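Local coordinates for protein Plm1 (Streptomyces sp. HK803, PDB 4HXY) that appears to be an NADPH-binding ketoreductase, the reducing domain of the first module of a polyketide synthase that builds phoslactomycin, at residues G26-L31 against P84-T89; G182-K187 against T272-A277; D316-S321 against Q397-D402. All coordinates share one frame; numbering follows the deposited sequence.

Contact 1 (G26-L31 against P84-T89); sequences GNWLLL and PVWCVT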
loop_
_atom_site.group_PDB
_atom_site.type_symbol
_atom_site.label_atom_id
_atom_site.label_comp_id
_atom_site.label_asym_id
_atom_site.label_seq_id
_atom_site.Cartn_x
_atom_site.Cartn_y
_atom_site.Cartn_z
ATOM N N GLY A 26 14.765 -31.125 1.912
ATOM C CA GLY A 26 15.183 -30.803 0.556
ATOM C C GLY A 26 16.364 -29.853 0.514
ATOM O O GLY A 26 16.991 -29.546 1.534
ATOM N N ASN A 27 16.651 -29.385 -0.693
ATOM C CA ASN A 27 17.777 -28.529 -0.980
ATOM C C ASN A 27 17.237 -27.113 -1.204
ATOM O O ASN A 27 16.789 -26.796 -2.299
ATOM C CB ASN A 27 18.459 -29.054 -2.241
ATOM C CG ASN A 27 19.730 -28.316 -2.598
ATOM O OD1 ASN A 27 20.348 -27.632 -1.771
ATOM N ND2 ASN A 27 20.144 -28.465 -3.857
ATOM N N TRP A 28 17.271 -26.279 -0.163
ATOM C CA TRP A 28 16.671 -24.948 -0.233
ATOM C C TRP A 28 17.705 -23.861 -0.393
ATOM O O TRP A 28 18.814 -23.969 0.121
ATOM C CB TRP A 28 15.759 -24.668 0.983
ATOM C CG TRP A 28 14.436 -25.343 0.863
ATOM C CD1 TRP A 28 14.200 -26.693 0.859
ATOM C CD2 TRP A 28 13.160 -24.712 0.732
ATOM N NE1 TRP A 28 12.853 -26.938 0.722
ATOM C CE2 TRP A 28 12.194 -25.737 0.635
ATOM C CE3 TRP A 28 12.734 -23.372 0.693
ATOM C CZ2 TRP A 28 10.836 -25.466 0.514
ATOM C CZ3 TRP A 28 11.399 -23.114 0.552
ATOM C CH2 TRP A 28 10.461 -24.155 0.462
ATOM N N LEU A 29 17.308 -22.801 -1.083
ATOM C CA LEU A 29 18.132 -21.625 -1.283
ATOM C C LEU A 29 17.599 -20.519 -0.362
ATOM O O LEU A 29 16.429 -20.221 -0.377
ATOM C CB LEU A 29 18.049 -21.168 -2.733
ATOM C CG LEU A 29 18.645 -19.802 -3.058
ATOM C CD1 LEU A 29 20.149 -19.833 -2.893
ATOM C CD2 LEU A 29 18.265 -19.417 -4.450
ATOM N N LEU A 30 18.474 -19.942 0.446
ATOM C CA LEU A 30 18.061 -18.925 1.389
ATOM C C LEU A 30 18.641 -17.605 0.930
ATOM O O LEU A 30 19.832 -17.502 0.732
ATOM C CB LEU A 30 18.556 -19.283 2.794
ATOM C CG LEU A 30 17.689 -20.203 3.647
ATOM C CD1 LEU A 30 16.871 -21.189 2.868
ATOM C CD2 LEU A 30 18.462 -20.845 4.757
ATOM N N LEU A 31 17.771 -16.611 0.770
ATOM C CA LEU A 31 18.166 -15.298 0.285
ATOM C C LEU A 31 17.741 -14.183 1.231
ATOM O O LEU A 31 16.877 -14.367 2.048
ATOM C CB LEU A 31 17.569 -15.017 -1.096
ATOM C CG LEU A 31 17.931 -16.040 -2.162
ATOM C CD1 LEU A 31 17.164 -15.773 -3.419
ATOM C CD2 LEU A 31 19.412 -15.984 -2.418
ATOM N N PRO A 84 9.240 -23.295 -5.525
ATOM C CA PRO A 84 8.479 -22.126 -5.083
ATOM C C PRO A 84 9.302 -21.129 -4.255
ATOM O O PRO A 84 10.104 -21.534 -3.415
ATOM C CB PRO A 84 7.376 -22.733 -4.210
ATOM C CG PRO A 84 7.308 -24.181 -4.574
ATOM C CD PRO A 84 8.676 -24.559 -5.015
ATOM N N VAL A 85 9.071 -19.847 -4.507
ATOM C CA VAL A 85 9.736 -18.759 -3.819
ATOM C C VAL A 85 8.820 -18.222 -2.737
ATOM O O VAL A 85 7.744 -17.677 -3.020
ATOM C CB VAL A 85 10.069 -17.624 -4.784
ATOM C CG1 VAL A 85 10.723 -16.467 -4.055
ATOM C CG2 VAL A 85 10.983 -18.153 -5.910
ATOM N N TRP A 86 9.270 -18.371 -1.505
ATOM C CA TRP A 86 8.524 -17.934 -0.339
ATOM C C TRP A 86 9.276 -16.792 0.303
ATOM O O TRP A 86 10.513 -16.822 0.363
ATOM C CB TRP A 86 8.385 -19.107 0.647
ATOM C CG TRP A 86 7.340 -20.077 0.255
ATOM C CD1 TRP A 86 7.499 -21.213 -0.495
ATOM C CD2 TRP A 86 5.945 -20.003 0.581
ATOM N NE1 TRP A 86 6.279 -21.833 -0.665
ATOM C CE2 TRP A 86 5.315 -21.108 -0.026
ATOM C CE3 TRP A 86 5.170 -19.094 1.301
ATOM C CZ2 TRP A 86 3.940 -21.335 0.086
ATOM C CZ3 TRP A 86 3.814 -19.307 1.399
ATOM C CH2 TRP A 86 3.211 -20.423 0.809
ATOM N N CYS A 87 8.538 -15.798 0.788
ATOM C CA CYS A 87 9.128 -14.627 1.428
ATOM C C CYS A 87 8.574 -14.476 2.837
ATOM O O CYS A 87 7.349 -14.392 3.011
ATOM C CB CYS A 87 8.844 -13.380 0.597
ATOM S SG CYS A 87 9.561 -11.876 1.306
ATOM N N VAL A 88 9.465 -14.441 3.832
ATOM C CA VAL A 88 9.048 -14.219 5.227
ATOM C C VAL A 88 9.391 -12.802 5.701
ATOM O O VAL A 88 10.451 -12.266 5.394
ATOM C CB VAL A 88 9.640 -15.241 6.222
ATOM C CG1 VAL A 88 9.006 -16.595 6.016
ATOM C CG2 VAL A 88 11.178 -15.315 6.108
ATOM N N THR A 89 8.449 -12.212 6.415
ATOM C CA THR A 89 8.554 -10.873 6.954
ATOM C C THR A 89 8.170 -10.936 8.431
ATOM O O THR A 89 7.794 -11.993 8.927
ATOM C CB THR A 89 7.575 -9.928 6.260
ATOM O OG1 THR A 89 6.227 -10.413 6.409
ATOM C CG2 THR A 89 7.906 -9.837 4.780
#
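The edge of the W28 indole meets CD1 of W86 across a parallel sheet, and the segment G26-L31 leads up to that meeting. At its start, atom C of G26 lies in the plane of the W28 indole, 3.8 Å from CD1 of W28. The backbone at G26 is one that a beta carbon would strain. N27 follows, tying its backbone N to the carboxylate of D58. W28 then carries the whole first side. Its CG lies anti to the carbonyl carbon (chi1 -78°), which sends the six-membered ring toward P84-T89 while NE1 bonds back to the carbonyl of P25. The far corner of the ring does the touching: CH2 of W28 is 4.3 Å from CD1 of W86, with CD1 near the plane of the W28 ring, at its edge. Next to it, CZ3 of W28 comes no nearer than 4.5 Å to the carbonyl O of P84. The indole planes are inclined by roughly 35°, and the rings do not stack. Further on, L29 and L31 turn to the face covered by helix 67-77, whereas L30 shares the W28 face and packs on L61.

Strand 59-63 runs between strands 28-32 and 85-90 and pairs in parallel with both, which explains why the nearest CA atoms, those of W28 and P84, are still 9.9 Å apart. L147 of helix 137-148 touches both tryptophans. The buried area is 86 Å², and no hydrogen bond crosses. The chemistry is therefore apolar and weakly directional: two large rings bridge over a middle strand, and their spacing is consistent with the backbone pairing of that strand to both neighbours.

Contact 2 (G182-K187 against T272-A277); sequences GTWTPK and TVVHAA. With NDP (NADPH dihydro-nicotinamide-adenine-dinucleotide phosphate), chain C.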
loop_
_atom_site.group_PDB
_atom_site.type_symbol
_atom_site.label_atom_id
_atom_site.label_comp_id
_atom_site.label_asym_id
_atom_site.label_seq_id
_atom_site.Cartn_x
_atom_site.Cartn_y
_atom_site.Cartn_z
ATOM N N GLY A 182 -21.160 12.789 9.510
ATOM C CA GLY A 182 -21.321 14.219 9.298
ATOM C C GLY A 182 -20.385 14.729 8.211
ATOM O O GLY A 182 -19.688 13.957 7.540
ATOM N N THR A 183 -20.392 16.044 8.042
ATOM C CA THR A 183 -19.657 16.734 6.989
ATOM C C THR A 183 -18.204 16.969 7.393
ATOM O O THR A 183 -17.950 17.367 8.510
ATOM C CB THR A 183 -20.326 18.110 6.760
ATOM O OG1 THR A 183 -21.680 17.893 6.334
ATOM C CG2 THR A 183 -19.588 18.922 5.709
ATOM N N TRP A 184 -17.256 16.744 6.481
ATOM C CA TRP A 184 -15.853 17.050 6.735
ATOM C C TRP A 184 -15.640 18.562 6.656
ATOM O O TRP A 184 -15.919 19.161 5.625
ATOM C CB TRP A 184 -14.955 16.329 5.714
ATOM C CG TRP A 184 -13.495 16.472 6.003
ATOM C CD1 TRP A 184 -12.880 16.426 7.227
ATOM C CD2 TRP A 184 -12.466 16.691 5.045
ATOM N NE1 TRP A 184 -11.512 16.594 7.072
ATOM C CE2 TRP A 184 -11.245 16.746 5.741
ATOM C CE3 TRP A 184 -12.462 16.832 3.655
ATOM C CZ2 TRP A 184 -10.026 16.956 5.089
ATOM C CZ3 TRP A 184 -11.240 17.050 3.012
ATOM C CH2 TRP A 184 -10.059 17.107 3.734
ATOM N N THR A 185 -15.152 19.154 7.743
ATOM C CA THR A 185 -14.987 20.617 7.840
ATOM C C THR A 185 -13.591 20.939 8.350
ATOM O O THR A 185 -13.414 21.419 9.469
ATOM C CB THR A 185 -16.061 21.251 8.740
ATOM O OG1 THR A 185 -16.014 20.660 10.043
ATOM C CG2 THR A 185 -17.455 21.099 8.142
ATOM N N PRO A 186 -12.568 20.680 7.515
ATOM C CA PRO A 186 -11.204 20.945 7.942
ATOM C C PRO A 186 -10.956 22.423 8.203
ATOM O O PRO A 186 -11.460 23.279 7.464
ATOM C CB PRO A 186 -10.370 20.502 6.737
ATOM C CG PRO A 186 -11.273 20.576 5.594
ATOM C CD PRO A 186 -12.624 20.231 6.113
ATOM N N LYS A 187 -10.175 22.697 9.229
ATOM C CA LYS A 187 -9.952 24.066 9.726
ATOM C C LYS A 187 -8.501 24.483 9.600
ATOM O O LYS A 187 -7.589 23.639 9.471
ATOM C CB LYS A 187 -10.391 24.140 11.195
ATOM C CG LYS A 187 -11.898 23.912 11.348
ATOM C CD LYS A 187 -12.304 23.648 12.765
ATOM C CE LYS A 187 -13.727 23.139 12.810
ATOM N NZ LYS A 187 -13.902 21.778 12.220
ATOM N N THR A 272 -4.313 20.007 8.713
ATOM C CA THR A 272 -4.756 18.840 7.939
ATOM C C THR A 272 -3.768 18.611 6.814
ATOM O O THR A 272 -3.302 19.563 6.171
ATOM C CB THR A 272 -6.181 19.020 7.367
ATOM O OG1 THR A 272 -7.140 18.975 8.429
ATOM C CG2 THR A 272 -6.531 17.932 6.322
ATOM N N VAL A 273 -3.438 17.343 6.599
ATOM C CA VAL A 273 -2.668 16.934 5.439
ATOM C C VAL A 273 -3.482 15.955 4.613
ATOM O O VAL A 273 -4.029 14.993 5.146
ATOM C CB VAL A 273 -1.384 16.235 5.854
ATOM C CG1 VAL A 273 -0.726 15.602 4.627
ATOM C CG2 VAL A 273 -0.443 17.225 6.540
ATOM N N VAL A 274 -3.538 16.192 3.307
ATOM C CA VAL A 274 -4.029 15.201 2.363
ATOM C C VAL A 274 -2.852 14.901 1.443
ATOM O O VAL A 274 -2.351 15.793 0.767
ATOM C CB VAL A 274 -5.212 15.693 1.532
ATOM C CG1 VAL A 274 -5.634 14.590 0.532
ATOM C CG2 VAL A 274 -6.372 16.055 2.450
ATOM N N HIS A 275 -2.378 13.662 1.470
ATOM C CA HIS A 275 -1.161 13.302 0.745
ATOM C C HIS A 275 -1.524 12.583 -0.540
ATOM O O HIS A 275 -1.796 11.384 -0.528
ATOM C CB HIS A 275 -0.272 12.441 1.638
ATOM C CG HIS A 275 1.017 11.997 1.021
ATOM N ND1 HIS A 275 1.914 12.873 0.438
ATOM C CD2 HIS A 275 1.602 10.775 0.983
ATOM C CE1 HIS A 275 2.975 12.194 0.027
ATOM N NE2 HIS A 275 2.830 10.923 0.379
ATOM N N ALA A 276 -1.513 13.327 -1.646
ATOM C CA ALA A 276 -1.798 12.781 -2.971
ATOM C C ALA A 276 -0.590 12.809 -3.908
ATOM O O ALA A 276 -0.712 12.421 -5.075
ATOM C CB ALA A 276 -2.969 13.490 -3.588
ATOM N N ALA A 277 0.575 13.210 -3.415
ATOM C CA ALA A 277 1.807 13.137 -4.212
ATOM C C ALA A 277 2.160 11.690 -4.525
ATOM O O ALA A 277 2.114 10.815 -3.660
ATOM C CB ALA A 277 2.972 13.807 -3.486
HETATM P PA NDP C . -1.448 13.122 -10.783
HETATM O O1A NDP C . -2.406 13.995 -11.522
HETATM O O2A NDP C . -0.202 12.674 -11.486
HETATM O O5B NDP C . -1.023 13.849 -9.426
HETATM C C5B NDP C . 0.162 13.470 -8.757
HETATM C C4B NDP C . 0.752 14.696 -8.122
HETATM O O4B NDP C . 1.914 14.358 -7.392
HETATM C C3B NDP C . 1.193 15.732 -9.128
HETATM O O3B NDP C . 0.655 17.001 -8.707
HETATM C C2B NDP C . 2.703 15.741 -9.057
HETATM O O2B NDP C . 3.077 17.062 -9.391
HETATM C C1B NDP C . 2.902 15.346 -7.597
HETATM N N9A NDP C . 4.223 14.852 -7.231
HETATM C C8A NDP C . 4.905 13.771 -7.747
HETATM N N7A NDP C . 6.107 13.682 -7.138
HETATM C C5A NDP C . 6.193 14.688 -6.209
HETATM C C6A NDP C . 7.165 15.072 -5.299
HETATM N N6A NDP C . 8.332 14.455 -5.143
HETATM N N1A NDP C . 6.915 16.180 -4.509
HETATM C C2A NDP C . 5.709 16.865 -4.595
HETATM N N3A NDP C . 4.742 16.498 -5.495
HETATM C C4A NDP C . 4.998 15.415 -6.276
HETATM O O3 NDP C . -2.173 11.784 -10.259
HETATM P PN NDP C . -3.612 11.633 -9.611
HETATM O O1N NDP C . -4.344 10.652 -10.444
HETATM O O2N NDP C . -4.265 12.915 -9.284
HETATM O O5D NDP C . -3.316 10.793 -8.284
HETATM C C5D NDP C . -2.916 11.414 -7.090
HETATM C C4D NDP C . -2.766 10.343 -6.023
HETATM O O4D NDP C . -3.907 9.503 -5.995
HETATM C C3D NDP C . -1.584 9.440 -6.286
HETATM O O3D NDP C . -0.852 9.282 -5.108
HETATM C C2D NDP C . -2.188 8.113 -6.694
HETATM O O2D NDP C . -1.375 7.005 -6.365
HETATM C C1D NDP C . -3.526 8.143 -5.986
HETATM N N1N NDP C . -4.543 7.357 -6.696
HETATM C C2N NDP C . -5.064 7.793 -7.881
HETATM C C3N NDP C . -5.909 6.999 -8.658
HETATM C C7N NDP C . -6.531 7.504 -9.902
HETATM O O7N NDP C . -7.509 6.703 -10.448
HETATM N N7N NDP C . -6.188 8.619 -10.529
HETATM C C4N NDP C . -6.508 5.776 -8.017
HETATM C C5N NDP C . -5.881 5.395 -6.717
HETATM C C6N NDP C . -4.951 6.200 -6.103
HETATM P P2B NDP C . 4.572 17.482 -9.775
HETATM O O1X NDP C . 4.453 18.922 -10.219
HETATM O O2X NDP C . 5.118 16.588 -10.896
HETATM O O3X NDP C . 5.462 17.321 -8.612
HETATM O O HOH W 1 -9.525 18.244 9.346
HETATM O O HOH W 2 -7.821 21.000 9.982
#
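W184 points the edge of its indole at T272 and brings CH2 near V274 on strand 270-275, a parallel strand of the Rossmann fold of this short-chain dehydrogenase/reductase. From CB, which points toward the strand, CG lies anti to the backbone N (chi1 -174°), and the ring extends from the loop G182-K187 into the protein. One face is covered from within the loop: CD of P186 stands 3.6 Å above the ring plane, over its centre. At the pyrrole corner NE1 has two weak acceptors, water 1 and OD2 of D316. Next along the rim, CZ2 of W184 meets CG2 of T272 at 3.8 Å, the methyl lying in the ring plane at its edge. The last atom, CH2 of W184, reaches CG2 of V274 at 4.0 Å, with the valine methyl oblique to the ring. V207, M395 and I399, from two helices, also pack on this side chain, and the contact is buried.

The hydroxyl of T272 is used in both directions. OG1 of T272 accepts from water 1 at 2.7 Å and donates to water 2 at 2.6 Å; water 2 in turn donates to the carbonyl O of K187. No direct hydrogen bond joins the two segments, so these waters supply the polar link beside an otherwise apolar contact of 144 Å². Within the loop, NZ of K187 folds back onto the carbonyl O of T185, lying in the carbonyl plane with a C=O...N angle of 156°.

Four residues along from T272, the strand has run out into the NADPH pocket. There A277 sets its CB 3.8 Å from N3A of the adenine, and the ribose hydroxyl O3D of NADPH donates to the carbonyl O of A276 at 3.1 Å.

Contact 3 (D316-S321 against Q397-D402); sequences DFVLFS and QAIMSD. With NDP (NADPH dihydro-nicotinamide-adenine-dinucleotide phosphate), chain C.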
loop_
_atom_site.group_PDB
_atom_site.type_symbol
_atom_site.label_atom_id
_atom_site.label_comp_id
_atom_site.label_asym_id
_atom_site.label_seq_id
_atom_site.Cartn_x
_atom_site.Cartn_y
_atom_site.Cartn_z
ATOM N N ASP A 316 -6.227 15.910 11.030
ATOM C CA ASP A 316 -6.384 14.836 10.063
ATOM C C ASP A 316 -5.117 14.626 9.251
ATOM O O ASP A 316 -4.406 15.581 8.932
ATOM C CB ASP A 316 -7.560 15.127 9.120
ATOM C CG ASP A 316 -8.878 14.772 9.738
ATOM O OD1 ASP A 316 -9.049 13.592 10.144
ATOM O OD2 ASP A 316 -9.733 15.683 9.844
ATOM N N PHE A 317 -4.858 13.368 8.930
ATOM C CA PHE A 317 -3.707 12.954 8.134
ATOM C C PHE A 317 -4.233 11.893 7.186
ATOM O O PHE A 317 -4.470 10.751 7.608
ATOM C CB PHE A 317 -2.646 12.396 9.085
ATOM C CG PHE A 317 -1.338 12.017 8.445
ATOM C CD1 PHE A 317 -0.325 12.937 8.303
ATOM C CD2 PHE A 317 -1.085 10.711 8.102
ATOM C CE1 PHE A 317 0.909 12.581 7.759
ATOM C CE2 PHE A 317 0.158 10.341 7.565
ATOM C CZ PHE A 317 1.140 11.287 7.377
ATOM N N VAL A 318 -4.440 12.297 5.932
ATOM C CA VAL A 318 -5.208 11.527 4.964
ATOM C C VAL A 318 -4.273 11.091 3.852
ATOM O O VAL A 318 -3.704 11.921 3.145
ATOM C CB VAL A 318 -6.370 12.338 4.378
ATOM C CG1 VAL A 318 -7.227 11.486 3.424
ATOM C CG2 VAL A 318 -7.253 12.883 5.522
ATOM N N LEU A 319 -4.123 9.788 3.712
ATOM C CA LEU A 319 -3.254 9.220 2.664
ATOM C C LEU A 319 -4.068 8.648 1.498
ATOM O O LEU A 319 -5.004 7.893 1.706
ATOM C CB LEU A 319 -2.364 8.138 3.282
ATOM C CG LEU A 319 -1.532 8.598 4.484
ATOM C CD1 LEU A 319 -0.733 7.435 5.092
ATOM C CD2 LEU A 319 -0.604 9.736 4.127
ATOM N N PHE A 320 -3.727 9.043 0.270
ATOM C CA PHE A 320 -4.368 8.486 -0.912
ATOM C C PHE A 320 -3.581 7.281 -1.401
ATOM O O PHE A 320 -2.515 7.407 -2.028
ATOM C CB PHE A 320 -4.491 9.546 -1.994
ATOM C CG PHE A 320 -5.740 10.377 -1.898
ATOM C CD1 PHE A 320 -6.365 10.630 -0.691
ATOM C CD2 PHE A 320 -6.319 10.865 -3.055
ATOM C CE1 PHE A 320 -7.543 11.376 -0.625
ATOM C CE2 PHE A 320 -7.505 11.605 -3.008
ATOM C CZ PHE A 320 -8.107 11.877 -1.790
ATOM N N SER A 321 -4.097 6.107 -1.055
ATOM C CA SER A 321 -3.536 4.859 -1.465
ATOM C C SER A 321 -4.307 4.295 -2.667
ATOM O O SER A 321 -5.079 5.008 -3.296
ATOM C CB SER A 321 -3.523 3.907 -0.261
ATOM O OG SER A 321 -2.862 2.700 -0.562
ATOM N N GLN A 397 -16.623 10.304 4.176
ATOM C CA GLN A 397 -17.048 9.184 5.008
ATOM C C GLN A 397 -15.855 8.482 5.674
ATOM O O GLN A 397 -15.910 8.139 6.849
ATOM C CB GLN A 397 -17.849 8.182 4.178
ATOM C CG GLN A 397 -19.216 8.658 3.752
ATOM C CD GLN A 397 -19.880 7.684 2.796
ATOM O OE1 GLN A 397 -19.555 7.645 1.627
ATOM N NE2 GLN A 397 -20.780 6.849 3.317
ATOM N N ALA A 398 -14.771 8.297 4.921
ATOM C CA ALA A 398 -13.590 7.645 5.460
ATOM C C ALA A 398 -12.933 8.468 6.563
ATOM O O ALA A 398 -12.483 7.937 7.586
ATOM C CB ALA A 398 -12.586 7.324 4.344
ATOM N N ILE A 399 -12.876 9.783 6.349
ATOM C CA ILE A 399 -12.250 10.695 7.288
ATOM C C ILE A 399 -13.091 10.821 8.544
ATOM O O ILE A 399 -12.542 10.814 9.652
ATOM C CB ILE A 399 -12.011 12.101 6.644
ATOM C CG1 ILE A 399 -11.031 12.001 5.485
ATOM C CG2 ILE A 399 -11.520 13.132 7.708
ATOM C CD1 ILE A 399 -10.956 13.237 4.619
ATOM N N MET A 400 -14.413 10.937 8.368
ATOM C CA MET A 400 -15.321 11.283 9.457
ATOM C C MET A 400 -15.852 10.052 10.197
ATOM O O MET A 400 -16.647 10.184 11.129
ATOM C CB MET A 400 -16.486 12.119 8.926
ATOM C CG MET A 400 -16.064 13.518 8.399
ATOM S SD MET A 400 -15.277 14.531 9.659
ATOM C CE MET A 400 -16.660 14.989 10.715
ATOM N N SER A 401 -15.417 8.875 9.775
ATOM C CA SER A 401 -15.872 7.608 10.358
ATOM C C SER A 401 -15.679 7.564 11.879
ATOM O O SER A 401 -14.627 7.945 12.375
ATOM C CB SER A 401 -15.102 6.456 9.697
ATOM O OG SER A 401 -15.512 5.198 10.202
ATOM N N ASP A 402 -16.693 7.096 12.604
ATOM C CA ASP A 402 -16.632 7.040 14.080
ATOM C C ASP A 402 -15.642 5.993 14.577
ATOM O O ASP A 402 -15.203 6.049 15.731
ATOM C CB ASP A 402 -18.015 6.826 14.732
ATOM C CG ASP A 402 -18.823 5.695 14.106
ATOM O OD1 ASP A 402 -20.070 5.670 14.330
ATOM O OD2 ASP A 402 -18.248 4.835 13.398
HETATM P PA NDP C . -1.448 13.122 -10.783
HETATM O O1A NDP C . -2.406 13.995 -11.522
HETATM O O2A NDP C . -0.202 12.674 -11.486
HETATM O O5B NDP C . -1.023 13.849 -9.426
HETATM C C5B NDP C . 0.162 13.470 -8.757
HETATM C C4B NDP C . 0.752 14.696 -8.122
HETATM O O4B NDP C . 1.914 14.358 -7.392
HETATM C C3B NDP C . 1.193 15.732 -9.128
HETATM O O3B NDP C . 0.655 17.001 -8.707
HETATM C C2B NDP C . 2.703 15.741 -9.057
HETATM O O2B NDP C . 3.077 17.062 -9.391
HETATM C C1B NDP C . 2.902 15.346 -7.597
HETATM N N9A NDP C . 4.223 14.852 -7.231
HETATM C C8A NDP C . 4.905 13.771 -7.747
HETATM N N7A NDP C . 6.107 13.682 -7.138
HETATM C C5A NDP C . 6.193 14.688 -6.209
HETATM C C6A NDP C . 7.165 15.072 -5.299
HETATM N N6A NDP C . 8.332 14.455 -5.143
HETATM N N1A NDP C . 6.915 16.180 -4.509
HETATM C C2A NDP C . 5.709 16.865 -4.595
HETATM N N3A NDP C . 4.742 16.498 -5.495
HETATM C C4A NDP C . 4.998 15.415 -6.276
HETATM O O3 NDP C . -2.173 11.784 -10.259
HETATM P PN NDP C . -3.612 11.633 -9.611
HETATM O O1N NDP C . -4.344 10.652 -10.444
HETATM O O2N NDP C . -4.265 12.915 -9.284
HETATM O O5D NDP C . -3.316 10.793 -8.284
HETATM C C5D NDP C . -2.916 11.414 -7.090
HETATM C C4D NDP C . -2.766 10.343 -6.023
HETATM O O4D NDP C . -3.907 9.503 -5.995
HETATM C C3D NDP C . -1.584 9.440 -6.286
HETATM O O3D NDP C . -0.852 9.282 -5.108
HETATM C C2D NDP C . -2.188 8.113 -6.694
HETATM O O2D NDP C . -1.375 7.005 -6.365
HETATM C C1D NDP C . -3.526 8.143 -5.986
HETATM N N1N NDP C . -4.543 7.357 -6.696
HETATM C C2N NDP C . -5.064 7.793 -7.881
HETATM C C3N NDP C . -5.909 6.999 -8.658
HETATM C C7N NDP C . -6.531 7.504 -9.902
HETATM O O7N NDP C . -7.509 6.703 -10.448
HETATM N N7N NDP C . -6.188 8.619 -10.529
HETATM C C4N NDP C . -6.508 5.776 -8.017
HETATM C C5N NDP C . -5.881 5.395 -6.717
HETATM C C6N NDP C . -4.951 6.200 -6.103
HETATM P P2B NDP C . 4.572 17.482 -9.775
HETATM O O1X NDP C . 4.453 18.922 -10.219
HETATM O O2X NDP C . 5.118 16.588 -10.896
HETATM O O3X NDP C . 5.462 17.321 -8.612
#
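I399 overlaps V318 with one branch and D316 with the other, packing the last turn of helix 388-400 against strand 316-322 of the Rossmann fold. With CG1 anti to the carbonyl carbon (chi1 -64°) and the chain extended beyond it, CD1 of I399 is carried out to CG2 of V318, 3.8 Å away. The same valine methyl, CG2 of V318, also lies 3.9 Å from CG1 of I399, and the two side chains run at about a right angle to each other. The second branch serves the aspartate: CG2 of I399 sits 3.5 Å from OD1 of D316 and 3.7 Å from CG of D316.

A methyl against a carboxylate gives that group no polar partner, and D316 finds its principal one elsewhere: OD1 forms a salt bridge with NH1 of R355. R355 NH1 also donates to the carbonyl O of I399, so one guanidinium nitrogen joins the strand to the helix beside the overlap. An alanine in place of I399 would probably open a gap beside V318 and lose the methyl cover of the D316 carboxylate. Across the two segments the join rests on the methyl and methylene contacts of I399, since no hydrogen bond passes directly between them. It is close and modest in size, with the CA atoms of V318 and I399 7.5 Å apart and 130 Å² buried.

Beyond V318 the strand enters the cofactor pocket. F320 meets W361 edge-to-face and turns its own edge to the nicotinamide ribose, with CD2 of F320 4.0 Å from O4D of NADPH. One residue later, the carbonyl O of S321 approaches C6N of the nicotinamide ring to 3.1 Å.

From the N terminus, contact 1 closes first, spanning 52 residues and joining two strands of the N-terminal half across strand 59-63. Contact 2 opens later and returns the loop before strand 189-193 to strand 270-275 after 84 residues. Contact 3 follows, carrying strand 316-322 over 75 residues to helix 388-400. The three are in series, so none nests or crosses. Contact 1 stands apart, its centre 43 Å from that of contact 2 and 38 Å from that of contact 3, beyond the chain's centre. Contacts 2 and 3, centres 8 Å apart, share neighbouring parallel strands, with a probable hydrogen bond of 2.8 Å from H275 N to V318 O, and both reach NADPH.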